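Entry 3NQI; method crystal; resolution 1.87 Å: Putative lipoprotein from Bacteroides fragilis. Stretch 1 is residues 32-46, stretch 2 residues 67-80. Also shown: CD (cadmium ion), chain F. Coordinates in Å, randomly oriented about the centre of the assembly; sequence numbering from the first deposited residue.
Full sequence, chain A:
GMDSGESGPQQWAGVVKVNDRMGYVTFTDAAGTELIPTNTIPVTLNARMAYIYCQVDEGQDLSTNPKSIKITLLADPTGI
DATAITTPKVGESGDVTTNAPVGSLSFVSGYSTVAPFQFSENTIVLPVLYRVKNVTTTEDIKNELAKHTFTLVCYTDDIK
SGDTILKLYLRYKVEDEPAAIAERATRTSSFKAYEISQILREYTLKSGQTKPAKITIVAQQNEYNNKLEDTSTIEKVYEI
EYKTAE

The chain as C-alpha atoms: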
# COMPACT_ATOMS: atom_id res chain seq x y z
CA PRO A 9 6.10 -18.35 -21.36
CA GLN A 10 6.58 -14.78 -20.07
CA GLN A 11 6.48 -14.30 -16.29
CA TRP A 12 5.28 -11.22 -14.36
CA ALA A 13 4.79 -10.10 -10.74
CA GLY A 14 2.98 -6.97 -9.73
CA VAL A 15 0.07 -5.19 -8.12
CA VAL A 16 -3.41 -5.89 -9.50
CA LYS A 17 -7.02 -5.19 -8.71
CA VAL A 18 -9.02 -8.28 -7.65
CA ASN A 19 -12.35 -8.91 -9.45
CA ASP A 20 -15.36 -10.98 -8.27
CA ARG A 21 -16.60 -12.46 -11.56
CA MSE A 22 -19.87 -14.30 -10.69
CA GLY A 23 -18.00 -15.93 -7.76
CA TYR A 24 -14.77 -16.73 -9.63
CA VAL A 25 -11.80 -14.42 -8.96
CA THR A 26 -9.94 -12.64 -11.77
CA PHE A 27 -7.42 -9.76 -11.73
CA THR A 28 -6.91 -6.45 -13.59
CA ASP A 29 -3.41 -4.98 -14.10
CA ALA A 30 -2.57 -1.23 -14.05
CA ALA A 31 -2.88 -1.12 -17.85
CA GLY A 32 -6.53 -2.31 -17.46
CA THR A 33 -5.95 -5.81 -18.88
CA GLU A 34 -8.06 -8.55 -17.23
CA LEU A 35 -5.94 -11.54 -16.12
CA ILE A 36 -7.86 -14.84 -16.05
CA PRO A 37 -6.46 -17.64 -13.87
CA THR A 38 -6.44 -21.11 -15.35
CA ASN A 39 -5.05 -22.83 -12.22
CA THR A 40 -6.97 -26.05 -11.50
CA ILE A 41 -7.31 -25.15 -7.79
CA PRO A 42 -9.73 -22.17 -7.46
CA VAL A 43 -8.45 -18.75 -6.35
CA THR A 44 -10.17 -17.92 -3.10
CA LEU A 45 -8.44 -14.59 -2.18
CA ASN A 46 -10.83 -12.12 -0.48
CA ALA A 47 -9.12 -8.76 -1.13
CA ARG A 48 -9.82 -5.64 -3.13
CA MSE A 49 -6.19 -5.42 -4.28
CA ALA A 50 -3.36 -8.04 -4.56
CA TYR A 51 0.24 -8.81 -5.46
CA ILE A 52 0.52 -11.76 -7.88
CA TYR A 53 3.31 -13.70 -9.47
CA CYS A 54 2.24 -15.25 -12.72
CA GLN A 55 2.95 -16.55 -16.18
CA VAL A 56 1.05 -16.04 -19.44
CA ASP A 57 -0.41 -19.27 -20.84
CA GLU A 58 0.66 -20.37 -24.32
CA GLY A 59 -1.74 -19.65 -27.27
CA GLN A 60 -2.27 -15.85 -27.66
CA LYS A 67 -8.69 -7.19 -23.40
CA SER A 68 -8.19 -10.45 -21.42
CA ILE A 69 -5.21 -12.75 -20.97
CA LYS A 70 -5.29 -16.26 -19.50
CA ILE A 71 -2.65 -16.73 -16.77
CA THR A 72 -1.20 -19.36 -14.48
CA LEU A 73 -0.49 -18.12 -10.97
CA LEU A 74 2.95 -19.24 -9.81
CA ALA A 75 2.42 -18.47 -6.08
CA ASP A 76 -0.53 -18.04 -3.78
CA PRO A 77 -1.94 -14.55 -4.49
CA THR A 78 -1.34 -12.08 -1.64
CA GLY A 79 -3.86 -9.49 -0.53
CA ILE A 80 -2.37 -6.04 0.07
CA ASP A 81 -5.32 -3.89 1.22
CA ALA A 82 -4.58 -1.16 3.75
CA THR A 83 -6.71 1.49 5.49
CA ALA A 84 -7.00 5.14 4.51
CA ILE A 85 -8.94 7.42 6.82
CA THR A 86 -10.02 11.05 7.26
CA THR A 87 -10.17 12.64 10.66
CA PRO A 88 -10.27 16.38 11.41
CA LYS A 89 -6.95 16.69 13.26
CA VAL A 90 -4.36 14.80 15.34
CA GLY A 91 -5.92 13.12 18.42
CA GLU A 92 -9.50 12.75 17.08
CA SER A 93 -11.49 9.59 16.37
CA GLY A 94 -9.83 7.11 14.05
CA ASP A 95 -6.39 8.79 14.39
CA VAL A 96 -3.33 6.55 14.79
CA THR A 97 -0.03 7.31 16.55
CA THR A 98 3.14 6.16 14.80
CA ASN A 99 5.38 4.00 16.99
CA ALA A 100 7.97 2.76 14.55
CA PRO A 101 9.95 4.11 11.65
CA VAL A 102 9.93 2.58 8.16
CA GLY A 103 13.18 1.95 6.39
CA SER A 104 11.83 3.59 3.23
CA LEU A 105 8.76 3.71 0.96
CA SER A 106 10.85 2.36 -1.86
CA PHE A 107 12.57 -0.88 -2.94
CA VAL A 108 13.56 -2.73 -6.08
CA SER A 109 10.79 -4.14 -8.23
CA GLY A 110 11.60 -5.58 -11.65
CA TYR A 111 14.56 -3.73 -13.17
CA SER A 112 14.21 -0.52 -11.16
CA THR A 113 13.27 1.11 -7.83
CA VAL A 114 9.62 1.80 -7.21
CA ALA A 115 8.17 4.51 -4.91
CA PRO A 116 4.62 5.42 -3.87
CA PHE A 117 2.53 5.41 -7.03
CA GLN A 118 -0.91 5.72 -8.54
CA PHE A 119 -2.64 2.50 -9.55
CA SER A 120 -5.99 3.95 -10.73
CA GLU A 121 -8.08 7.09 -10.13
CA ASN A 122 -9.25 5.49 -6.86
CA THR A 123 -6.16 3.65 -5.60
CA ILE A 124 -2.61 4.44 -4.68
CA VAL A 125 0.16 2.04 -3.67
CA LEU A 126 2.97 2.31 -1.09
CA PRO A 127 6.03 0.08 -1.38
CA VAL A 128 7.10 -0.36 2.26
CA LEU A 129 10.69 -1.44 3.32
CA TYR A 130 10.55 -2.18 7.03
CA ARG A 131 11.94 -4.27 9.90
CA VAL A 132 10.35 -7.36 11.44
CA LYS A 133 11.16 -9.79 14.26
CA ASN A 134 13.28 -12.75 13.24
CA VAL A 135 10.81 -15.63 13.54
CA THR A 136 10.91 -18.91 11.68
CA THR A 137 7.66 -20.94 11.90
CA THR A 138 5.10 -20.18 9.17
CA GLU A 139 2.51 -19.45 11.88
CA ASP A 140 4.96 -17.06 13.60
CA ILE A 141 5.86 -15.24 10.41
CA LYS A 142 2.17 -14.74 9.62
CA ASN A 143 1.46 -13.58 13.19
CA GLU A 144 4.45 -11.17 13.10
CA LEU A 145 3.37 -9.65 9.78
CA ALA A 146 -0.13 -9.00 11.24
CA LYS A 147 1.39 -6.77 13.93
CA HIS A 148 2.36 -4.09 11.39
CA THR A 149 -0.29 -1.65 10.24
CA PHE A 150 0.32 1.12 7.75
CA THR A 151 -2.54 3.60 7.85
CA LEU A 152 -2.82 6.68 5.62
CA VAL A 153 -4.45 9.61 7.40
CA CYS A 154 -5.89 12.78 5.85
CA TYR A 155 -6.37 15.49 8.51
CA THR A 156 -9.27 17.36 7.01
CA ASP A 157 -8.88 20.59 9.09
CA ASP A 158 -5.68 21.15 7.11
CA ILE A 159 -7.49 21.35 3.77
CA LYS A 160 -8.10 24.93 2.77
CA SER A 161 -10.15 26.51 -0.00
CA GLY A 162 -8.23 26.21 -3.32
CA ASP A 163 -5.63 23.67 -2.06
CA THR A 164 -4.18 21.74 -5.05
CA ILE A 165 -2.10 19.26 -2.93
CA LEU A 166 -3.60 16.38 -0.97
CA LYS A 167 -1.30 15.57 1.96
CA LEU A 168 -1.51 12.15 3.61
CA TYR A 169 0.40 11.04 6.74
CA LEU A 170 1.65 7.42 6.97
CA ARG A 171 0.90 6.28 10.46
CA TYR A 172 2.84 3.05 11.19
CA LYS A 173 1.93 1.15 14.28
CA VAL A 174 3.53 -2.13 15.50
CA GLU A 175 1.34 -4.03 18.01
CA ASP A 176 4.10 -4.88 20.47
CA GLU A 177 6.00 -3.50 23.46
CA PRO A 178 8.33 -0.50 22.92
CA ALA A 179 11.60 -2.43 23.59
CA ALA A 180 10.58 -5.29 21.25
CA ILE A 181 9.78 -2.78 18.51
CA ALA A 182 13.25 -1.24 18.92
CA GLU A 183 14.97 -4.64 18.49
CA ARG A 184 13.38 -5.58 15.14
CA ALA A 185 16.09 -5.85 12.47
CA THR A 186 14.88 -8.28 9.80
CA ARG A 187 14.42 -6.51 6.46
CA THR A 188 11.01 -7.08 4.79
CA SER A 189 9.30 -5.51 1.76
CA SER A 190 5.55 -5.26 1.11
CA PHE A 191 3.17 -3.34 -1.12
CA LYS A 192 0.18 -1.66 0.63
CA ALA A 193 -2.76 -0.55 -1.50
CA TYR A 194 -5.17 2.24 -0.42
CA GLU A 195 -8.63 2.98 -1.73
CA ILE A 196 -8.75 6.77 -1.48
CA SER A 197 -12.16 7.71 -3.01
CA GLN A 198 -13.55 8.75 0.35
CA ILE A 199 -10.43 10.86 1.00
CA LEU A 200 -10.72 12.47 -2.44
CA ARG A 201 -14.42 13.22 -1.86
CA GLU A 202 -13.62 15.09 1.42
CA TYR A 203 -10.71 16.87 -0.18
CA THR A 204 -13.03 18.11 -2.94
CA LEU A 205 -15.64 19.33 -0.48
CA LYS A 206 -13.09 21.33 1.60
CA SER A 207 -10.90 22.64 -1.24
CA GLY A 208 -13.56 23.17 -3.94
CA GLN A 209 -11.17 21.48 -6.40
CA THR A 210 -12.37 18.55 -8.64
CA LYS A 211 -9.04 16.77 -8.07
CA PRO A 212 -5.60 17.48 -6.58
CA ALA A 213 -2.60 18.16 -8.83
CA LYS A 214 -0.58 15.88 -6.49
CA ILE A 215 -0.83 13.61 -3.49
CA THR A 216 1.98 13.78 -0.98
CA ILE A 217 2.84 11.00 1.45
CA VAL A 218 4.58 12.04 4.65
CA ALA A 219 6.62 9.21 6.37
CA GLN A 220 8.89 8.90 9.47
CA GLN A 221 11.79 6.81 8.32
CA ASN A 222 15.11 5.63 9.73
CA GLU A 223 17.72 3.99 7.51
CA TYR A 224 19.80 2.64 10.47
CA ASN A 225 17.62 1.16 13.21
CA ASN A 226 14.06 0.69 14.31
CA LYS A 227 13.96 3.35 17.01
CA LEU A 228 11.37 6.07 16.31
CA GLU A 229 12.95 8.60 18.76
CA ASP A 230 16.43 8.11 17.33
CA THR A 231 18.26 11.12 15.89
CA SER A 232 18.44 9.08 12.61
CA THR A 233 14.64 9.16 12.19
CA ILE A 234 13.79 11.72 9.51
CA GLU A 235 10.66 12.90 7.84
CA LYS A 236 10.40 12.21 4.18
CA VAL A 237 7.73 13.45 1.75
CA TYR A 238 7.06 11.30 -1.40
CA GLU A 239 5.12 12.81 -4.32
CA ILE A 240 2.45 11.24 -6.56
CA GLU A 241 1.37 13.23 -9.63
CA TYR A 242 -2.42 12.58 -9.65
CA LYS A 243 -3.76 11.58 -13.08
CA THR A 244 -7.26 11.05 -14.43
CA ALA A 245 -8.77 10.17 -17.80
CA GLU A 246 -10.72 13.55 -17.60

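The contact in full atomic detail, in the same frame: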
# COMPACT_ATOMS: atom_id res chain seq x y z
N GLY A 32 -5.13 -1.95 -17.25
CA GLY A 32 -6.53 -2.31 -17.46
C GLY A 32 -6.79 -3.66 -18.11
O GLY A 32 -7.93 -3.98 -18.44
N THR A 33 -5.76 -4.49 -18.30
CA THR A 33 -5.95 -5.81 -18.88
C THR A 33 -6.51 -6.77 -17.83
O THR A 33 -5.97 -6.84 -16.72
CB THR A 33 -4.60 -6.39 -19.35
OG1 THR A 33 -3.91 -5.38 -20.09
CG2 THR A 33 -4.81 -7.67 -20.19
N GLU A 34 -7.57 -7.51 -18.15
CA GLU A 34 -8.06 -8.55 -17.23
C GLU A 34 -7.17 -9.79 -17.33
O GLU A 34 -6.85 -10.26 -18.42
CB GLU A 34 -9.54 -8.90 -17.48
CG GLU A 34 -10.11 -9.94 -16.51
CD GLU A 34 -11.64 -9.97 -16.42
OE1 GLU A 34 -12.30 -9.28 -17.22
OE2 GLU A 34 -12.21 -10.68 -15.56
N LEU A 35 -6.76 -10.32 -16.18
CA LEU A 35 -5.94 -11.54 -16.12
C LEU A 35 -6.80 -12.67 -15.56
O LEU A 35 -7.34 -12.55 -14.45
CB LEU A 35 -4.66 -11.31 -15.30
CG LEU A 35 -3.86 -10.08 -15.74
CD1 LEU A 35 -2.63 -9.86 -14.81
CD2 LEU A 35 -3.45 -10.20 -17.23
N ILE A 36 -6.95 -13.74 -16.36
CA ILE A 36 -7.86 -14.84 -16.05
C ILE A 36 -7.08 -16.08 -15.59
O ILE A 36 -6.39 -16.70 -16.40
CB ILE A 36 -8.71 -15.22 -17.26
CG1 ILE A 36 -9.39 -13.98 -17.89
CG2 ILE A 36 -9.76 -16.30 -16.87
CD1 ILE A 36 -10.59 -13.49 -17.17
N PRO A 37 -7.19 -16.45 -14.32
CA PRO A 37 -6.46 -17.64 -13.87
C PRO A 37 -7.01 -18.92 -14.47
O PRO A 37 -8.23 -19.07 -14.61
CB PRO A 37 -6.70 -17.66 -12.35
CG PRO A 37 -7.20 -16.34 -12.00
CD PRO A 37 -7.93 -15.83 -13.21
N THR A 38 -6.10 -19.79 -14.87
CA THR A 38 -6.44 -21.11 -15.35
C THR A 38 -5.93 -22.21 -14.40
O THR A 38 -6.01 -23.39 -14.73
CB THR A 38 -5.79 -21.36 -16.71
OG1 THR A 38 -4.37 -21.31 -16.56
CG2 THR A 38 -6.25 -20.33 -17.73
N ASN A 39 -5.38 -21.84 -13.25
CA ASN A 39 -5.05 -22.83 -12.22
C ASN A 39 -6.24 -23.76 -11.95
O ASN A 39 -7.40 -23.33 -12.00
CB ASN A 39 -4.61 -22.13 -10.93
CG ASN A 39 -3.34 -21.32 -11.13
OD1 ASN A 39 -3.36 -20.25 -11.76
ND2 ASN A 39 -2.22 -21.85 -10.65
N THR A 40 -5.94 -25.04 -11.73
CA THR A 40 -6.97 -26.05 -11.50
C THR A 40 -7.54 -25.96 -10.08
O THR A 40 -8.67 -26.37 -9.85
CB THR A 40 -6.43 -27.45 -11.78
OG1 THR A 40 -5.22 -27.62 -11.04
CG2 THR A 40 -6.13 -27.62 -13.27
N ILE A 41 -6.77 -25.44 -9.13
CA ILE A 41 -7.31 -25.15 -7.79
C ILE A 41 -7.85 -23.71 -7.80
O ILE A 41 -7.11 -22.79 -8.15
CB ILE A 41 -6.22 -25.25 -6.68
CG1 ILE A 41 -5.49 -26.60 -6.73
CG2 ILE A 41 -6.85 -25.05 -5.28
CD1 ILE A 41 -6.35 -27.80 -6.60
N PRO A 42 -9.14 -23.51 -7.42
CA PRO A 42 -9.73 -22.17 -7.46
C PRO A 42 -9.03 -21.14 -6.61
O PRO A 42 -8.63 -21.42 -5.51
CB PRO A 42 -11.15 -22.38 -6.90
CG PRO A 42 -11.42 -23.84 -7.01
CD PRO A 42 -10.10 -24.55 -7.02
N VAL A 43 -8.93 -19.92 -7.13
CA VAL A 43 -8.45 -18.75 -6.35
C VAL A 43 -9.54 -18.36 -5.40
O VAL A 43 -10.69 -18.18 -5.80
CB VAL A 43 -8.11 -17.62 -7.31
CG1 VAL A 43 -7.79 -16.31 -6.56
CG2 VAL A 43 -6.94 -18.09 -8.20
N THR A 44 -9.21 -18.28 -4.12
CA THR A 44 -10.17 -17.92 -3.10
C THR A 44 -9.84 -16.62 -2.34
O THR A 44 -10.49 -16.27 -1.35
CB THR A 44 -10.32 -19.08 -2.08
OG1 THR A 44 -9.02 -19.40 -1.58
CG2 THR A 44 -10.96 -20.34 -2.75
N LEU A 45 -8.84 -15.89 -2.80
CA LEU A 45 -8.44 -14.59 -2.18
C LEU A 45 -9.60 -13.59 -2.01
O LEU A 45 -10.30 -13.28 -2.98
CB LEU A 45 -7.39 -13.95 -3.04
CG LEU A 45 -6.89 -12.56 -2.65
CD1 LEU A 45 -6.08 -12.60 -1.32
CD2 LEU A 45 -6.09 -12.02 -3.83
N ASN A 46 -9.83 -13.15 -0.77
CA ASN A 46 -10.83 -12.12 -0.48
C ASN A 46 -10.09 -10.78 -0.22
O ASN A 46 -9.70 -10.50 0.90
CB ASN A 46 -11.66 -12.51 0.76
CG ASN A 46 -12.95 -11.70 0.89
OD1 ASN A 46 -13.28 -10.87 0.05
ND2 ASN A 46 -13.69 -11.97 1.96
N LYS A 67 -8.55 -7.89 -24.66
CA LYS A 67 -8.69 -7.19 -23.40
C LYS A 67 -8.48 -8.12 -22.19
O LYS A 67 -8.47 -7.66 -21.06
CB LYS A 67 -10.06 -6.53 -23.32
N SER A 68 -8.31 -9.42 -22.46
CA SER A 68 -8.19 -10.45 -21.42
C SER A 68 -7.08 -11.41 -21.77
O SER A 68 -6.94 -11.78 -22.91
CB SER A 68 -9.47 -11.27 -21.33
OG SER A 68 -10.51 -10.49 -20.79
N ILE A 69 -6.33 -11.84 -20.78
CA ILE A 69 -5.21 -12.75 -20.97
C ILE A 69 -5.39 -13.87 -19.96
O ILE A 69 -5.67 -13.62 -18.78
CB ILE A 69 -3.85 -12.01 -20.76
CG1 ILE A 69 -3.63 -10.95 -21.85
CG2 ILE A 69 -2.68 -12.99 -20.80
CD1 ILE A 69 -2.35 -10.11 -21.67
N LYS A 70 -5.23 -15.11 -20.40
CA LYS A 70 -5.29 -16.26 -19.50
C LYS A 70 -3.93 -16.43 -18.82
O LYS A 70 -2.90 -16.41 -19.50
CB LYS A 70 -5.60 -17.55 -20.26
CG LYS A 70 -6.86 -17.48 -21.09
CD LYS A 70 -8.02 -18.23 -20.47
CE LYS A 70 -9.01 -18.61 -21.56
NZ LYS A 70 -10.25 -19.20 -21.00
N ILE A 71 -3.92 -16.58 -17.50
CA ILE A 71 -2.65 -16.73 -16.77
C ILE A 71 -2.63 -17.95 -15.86
O ILE A 71 -3.65 -18.48 -15.46
CB ILE A 71 -2.30 -15.47 -15.90
CG1 ILE A 71 -3.40 -15.17 -14.89
CG2 ILE A 71 -2.07 -14.24 -16.79
CD1 ILE A 71 -2.95 -14.32 -13.70
N THR A 72 -1.42 -18.38 -15.52
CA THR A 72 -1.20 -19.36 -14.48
C THR A 72 -0.49 -18.66 -13.33
O THR A 72 0.59 -18.13 -13.50
CB THR A 72 -0.36 -20.54 -15.05
OG1 THR A 72 -1.13 -21.20 -16.06
CG2 THR A 72 0.04 -21.56 -13.96
N LEU A 73 -1.12 -18.64 -12.15
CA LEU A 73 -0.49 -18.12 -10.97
C LEU A 73 0.62 -19.07 -10.57
O LEU A 73 0.44 -20.30 -10.58
CB LEU A 73 -1.51 -17.96 -9.83
CG LEU A 73 -2.56 -16.88 -10.14
CD1 LEU A 73 -3.83 -17.06 -9.33
CD2 LEU A 73 -1.96 -15.46 -9.89
N LEU A 74 1.78 -18.49 -10.24
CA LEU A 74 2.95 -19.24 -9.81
C LEU A 74 3.17 -19.22 -8.27
O LEU A 74 4.10 -19.85 -7.75
CB LEU A 74 4.17 -18.70 -10.56
CG LEU A 74 4.17 -18.96 -12.08
CD1 LEU A 74 5.37 -18.27 -12.76
CD2 LEU A 74 4.18 -20.46 -12.42
N ALA A 75 2.33 -18.50 -7.53
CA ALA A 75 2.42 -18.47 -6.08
C ALA A 75 1.04 -18.16 -5.61
O ALA A 75 0.24 -17.67 -6.39
CB ALA A 75 3.37 -17.39 -5.60
N ASP A 76 0.76 -18.42 -4.34
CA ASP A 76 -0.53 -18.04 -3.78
C ASP A 76 -0.72 -16.50 -3.81
O ASP A 76 0.10 -15.77 -3.25
CB ASP A 76 -0.68 -18.60 -2.38
CG ASP A 76 -2.09 -18.41 -1.81
OD1 ASP A 76 -3.14 -18.39 -2.54
OD2 ASP A 76 -2.11 -18.34 -0.57
N PRO A 77 -1.79 -16.01 -4.43
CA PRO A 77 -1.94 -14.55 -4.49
C PRO A 77 -1.94 -13.92 -3.10
O PRO A 77 -2.41 -14.52 -2.15
CB PRO A 77 -3.31 -14.36 -5.17
CG PRO A 77 -3.56 -15.59 -5.91
CD PRO A 77 -2.82 -16.70 -5.22
N THR A 78 -1.37 -12.74 -2.95
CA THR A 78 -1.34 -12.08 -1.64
C THR A 78 -2.20 -10.82 -1.59
O THR A 78 -2.01 -9.91 -2.34
CB THR A 78 0.07 -11.66 -1.30
OG1 THR A 78 0.91 -12.77 -1.50
CG2 THR A 78 0.18 -11.12 0.18
N GLY A 79 -3.10 -10.70 -0.62
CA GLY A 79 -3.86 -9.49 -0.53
C GLY A 79 -3.00 -8.37 0.04
O GLY A 79 -2.18 -8.60 0.90
N ILE A 80 -3.19 -7.15 -0.44
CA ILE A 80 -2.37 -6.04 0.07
C ILE A 80 -3.17 -4.80 0.49
O ILE A 80 -2.66 -3.68 0.50
CB ILE A 80 -1.41 -5.62 -1.07
CG1 ILE A 80 -2.20 -5.14 -2.26
CG2 ILE A 80 -0.39 -6.71 -1.39
CD1 ILE A 80 -1.27 -4.56 -3.38
CD CD F . -5.08 -18.04 -1.56
O HOH W 1 -6.81 -17.58 -0.48
O HOH W 2 -4.26 -18.36 0.61
O HOH W 3 -4.63 -15.62 -1.13
O HOH W 4 -5.56 -20.45 -1.21

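The two stretches meet as a pair of parallel strands, 34-37 beside the strand that begins at Ser68, and then continue as a looser apolar contact. Together they bury 856 Å² of surface.

Gly32 makes no contact. Its phi is positive, and a CB there would be jammed against the preceding carbonyl oxygen. Thr33 opens the interface: Thr33 CG2 lies 3.8 Å from Ile69 CD1.

Glu34 starts the backbone ladder. Glu34 N donates to Lys67 O at 3.0 Å, and Glu34 O accepts from Ile69 N at 2.9 Å. One residue thus bonds to two residues that flank Ser68. Glu34 O also takes a CA-H...O contact from Ser68 CA at 3.3 Å.

Leu35 pairs with Ile69. Its N and O make no hydrogen bond to stretch 2, but Leu35 CA makes a CA-H...O contact with Ile69 O at 3.4 Å, and its side chain packs here. Leu35 CD2 is 4.0 Å from Ile69 CB. Leu35 CB is 3.8 Å from Ile71 CD1. These side chains share one face of the sheet with Pro37, and Leu35 and Ile71 are buried.

Ile36 repeats the ladder with short, nearly straight bonds. Ile36 N donates to Ile69 O at 2.7 Å, and Ile71 N donates to Ile36 O at 2.7 Å. Its side chain lies on the other face, with those of Glu34, Ser68 and Lys70. Ile36 CG2 is 4.4 Å from Lys70 CD, so the aliphatic part of the lysine provides the contact.

Pro37 has no amide hydrogen to give, but its place in the register asks for none. Pro37 CA makes a CA-H...O contact with Ile71 O at 3.3 Å. Pro37 CB lies 4.2 Å from Leu73 CD1.

Thr38 N donates the last main-chain bond, to Ile71 O at 2.8 Å.

Asn39 then extends the pairing with its side chain. Leu73 N donates to Asn39 OD1 at 2.8 Å, and Asn39 ND2 donates to Leu73 O at 3.1 Å. The amide group thus satisfies both polar main-chain atoms of one residue.

Residues 40-42 loop out of reach. Val43 returns: Val43 CG2 is 3.5 Å from Leu73 CD1. Leu45 points toward stretch 2. Leu45 CD2 is 3.9 Å from Pro77 CB, and Leu45 CD1 is 3.6 Å from Gly79 N. A CB on Gly79 would sit tightly against that CD1.

A cadmium ion lies nearby. Asp76 OD1 binds the CD ion at 2.2 Å, and a water on the metal also bonds to Thr44 OG1, linking the stretches indirectly.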